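PDB 4DWD: mandelate racemase/muconate lactonizing enzyme, C-terminal domain protein from Paracoccus denitrificans, which binds magnesium and probably works as a hydro-lyase of the enolase superfamily. Local coordinates for residues Y129-G134 with E324-W329. Sequence-based numbering, arbitrary orientation.
Sequences YSSIGG and ELADRW
Ser131 and Glu324 meet where strands 125-132 and 323-325 run parallel, the first and last strands of the enolase-superfamily barrel, whose ring is closed here. Ser131 OG donates to Glu324 OE2 at 2.7 Å, on the anti side of that oxygen, 23° out of the carboxylate plane. Glu324 CG anti to the backbone N (chi1 -175°), with an extended chain beyond, carries the carboxylate past Tyr129 OH to Ser131. Glu324 CA packs over one face of the Tyr129 ring, 3.9 Å from the centroid, a CH-pi contact. Between the strands, Leu325 N donates to Tyr129 O at 3.0 Å and Ser131 N to Leu325 O at 2.8 Å. Past the strand ends, Gly133 N donates to the syn lone pair of Asp327 OD2 at 2.8 Å.

Gln299 N and Lys160 NZ are hydrogen-bonded to Glu324 OE1 and Tyr129 OH. Arg162 NH1 hydrogen-bonds Ser131 OG and forms a salt bridge with Asp327 OD1. Replacing Glu324 by an alanine would probably leave Ser131 OG and Gln299 N without their carboxylate acceptor and open a gap beside Tyr129 OH. Calcium-binding Glu223 and Asp197, without metal in this chain, lie near Tyr129 and Glu324. One water is hydrogen-bonded to Asp327 OD2 at 2.8 Å and to Gly133 O at 3.2 Å, linking the segments.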
loop_
_atom_site.group_PDB
_atom_site.type_symbol
_atom_site.label_atom_id
_atom_site.label_comp_id
_atom_site.label_asym_id
_atom_site.label_seq_id
_atom_site.Cartn_x
_atom_site.Cartn_y
_atom_site.Cartn_z
ATOM N N TYR B 129 14.260 20.629 29.758
ATOM C CA TYR B 129 14.731 21.421 28.619
ATOM C C TYR B 129 14.099 22.801 28.657
ATOM O O TYR B 129 12.917 22.938 28.982
ATOM C CB TYR B 129 14.521 20.698 27.272
ATOM C CG TYR B 129 13.127 20.649 26.656
ATOM C CD1 TYR B 129 12.627 21.728 25.929
ATOM C CD2 TYR B 129 12.337 19.489 26.738
ATOM C CE1 TYR B 129 11.379 21.669 25.320
ATOM C CE2 TYR B 129 11.082 19.425 26.133
ATOM C CZ TYR B 129 10.613 20.520 25.428
ATOM O OH TYR B 129 9.387 20.485 24.816
ATOM N N SER B 130 14.897 23.826 28.363
ATOM C CA SER B 130 14.398 25.193 28.317
ATOM C C SER B 130 13.644 25.383 27.014
ATOM O O SER B 130 14.233 25.283 25.924
ATOM C CB SER B 130 15.548 26.201 28.396
ATOM O OG SER B 130 16.252 26.088 29.618
ATOM N N SER B 131 12.347 25.644 27.135
ATOM C CA SER B 131 11.467 25.810 25.991
ATOM C C SER B 131 11.190 27.305 25.854
ATOM O O SER B 131 10.506 27.889 26.695
ATOM C CB SER B 131 10.189 25.019 26.226
ATOM O OG SER B 131 9.377 25.015 25.074
ATOM N N ILE B 132 11.746 27.905 24.801
ATOM C CA ILE B 132 11.825 29.358 24.637
ATOM C C ILE B 132 10.996 29.803 23.439
ATOM O O ILE B 132 11.347 29.518 22.285
ATOM C CB ILE B 132 13.292 29.779 24.460
ATOM C CG1 ILE B 132 14.116 29.196 25.621
ATOM C CG2 ILE B 132 13.407 31.293 24.302
ATOM C CD1 ILE B 132 15.608 29.329 25.486
ATOM N N GLY B 133 9.903 30.505 23.715
ATOM C CA GLY B 133 8.932 30.849 22.677
ATOM C C GLY B 133 9.110 32.238 22.107
ATOM O O GLY B 133 9.993 32.984 22.530
ATOM N N GLY B 134 8.259 32.572 21.142
ATOM C CA GLY B 134 8.163 33.930 20.622
ATOM C C GLY B 134 9.299 34.371 19.722
ATOM O O GLY B 134 9.605 35.557 19.644
ATOM N N GLU B 324 9.630 19.347 29.483
ATOM C CA GLU B 324 9.460 20.731 29.037
ATOM C C GLU B 324 9.333 21.738 30.182
ATOM O O GLU B 324 8.542 21.545 31.112
ATOM C CB GLU B 324 8.252 20.854 28.109
ATOM C CG GLU B 324 8.135 22.260 27.525
ATOM C CD GLU B 324 7.190 22.383 26.344
ATOM O OE1 GLU B 324 6.366 21.482 26.103
ATOM O OE2 GLU B 324 7.258 23.429 25.673
ATOM N N LEU B 325 10.130 22.804 30.088
ATOM C CA LEU B 325 10.045 23.972 30.963
ATOM C C LEU B 325 9.874 25.228 30.106
ATOM O O LEU B 325 10.842 25.772 29.543
ATOM C CB LEU B 325 11.262 24.075 31.890
ATOM C CG LEU B 325 11.274 25.306 32.819
ATOM C CD1 LEU B 325 10.109 25.253 33.809
ATOM C CD2 LEU B 325 12.606 25.395 33.542
ATOM N N ALA B 326 8.627 25.678 30.003
ATOM C CA ALA B 326 8.282 26.764 29.083
ATOM C C ALA B 326 8.386 28.162 29.711
ATOM O O ALA B 326 8.721 28.306 30.889
ATOM C CB ALA B 326 6.904 26.526 28.471
ATOM N N ASP B 327 8.081 29.179 28.908
ATOM C CA ASP B 327 8.283 30.580 29.275
ATOM C C ASP B 327 7.509 31.009 30.508
ATOM O O ASP B 327 6.422 30.517 30.783
ATOM C CB ASP B 327 7.891 31.493 28.113
ATOM C CG ASP B 327 8.399 30.981 26.774
ATOM O OD1 ASP B 327 7.823 29.995 26.272
ATOM O OD2 ASP B 327 9.357 31.570 26.234
ATOM N N ARG B 328 8.096 31.948 31.244
ATOM C CA ARG B 328 7.416 32.612 32.356
ATOM C C ARG B 328 6.919 31.646 33.421
ATOM O O ARG B 328 5.842 31.828 33.999
ATOM C CB ARG B 328 6.279 33.517 31.849
ATOM C CG ARG B 328 6.717 34.611 30.885
ATOM C CD ARG B 328 7.716 35.570 31.517
ATOM N NE ARG B 328 7.321 35.968 32.871
ATOM C CZ ARG B 328 6.533 37.001 33.162
ATOM N NH1 ARG B 328 6.044 37.771 32.192
ATOM N NH2 ARG B 328 6.235 37.269 34.430
ATOM N N TRP B 329 7.729 30.630 33.696
ATOM C CA TRP B 329 7.416 29.686 34.752
ATOM C C TRP B 329 7.372 30.328 36.120
ATOM O O TRP B 329 6.801 29.755 37.050
ATOM C CB TRP B 329 8.358 28.483 34.719
ATOM C CG TRP B 329 9.843 28.792 34.631
ATOM C CD1 TRP B 329 10.629 28.933 33.481
ATOM C CD2 TRP B 329 10.778 28.931 35.755
ATOM N NE1 TRP B 329 11.945 29.176 33.817
ATOM C CE2 TRP B 329 12.100 29.191 35.165
ATOM C CE3 TRP B 329 10.655 28.886 37.143
ATOM C CZ2 TRP B 329 13.231 29.375 35.945
ATOM C CZ3 TRP B 329 11.803 29.078 37.920
ATOM C CH2 TRP B 329 13.059 29.328 37.335
HETATM O O HOH W 1 10.109 34.196 25.469
#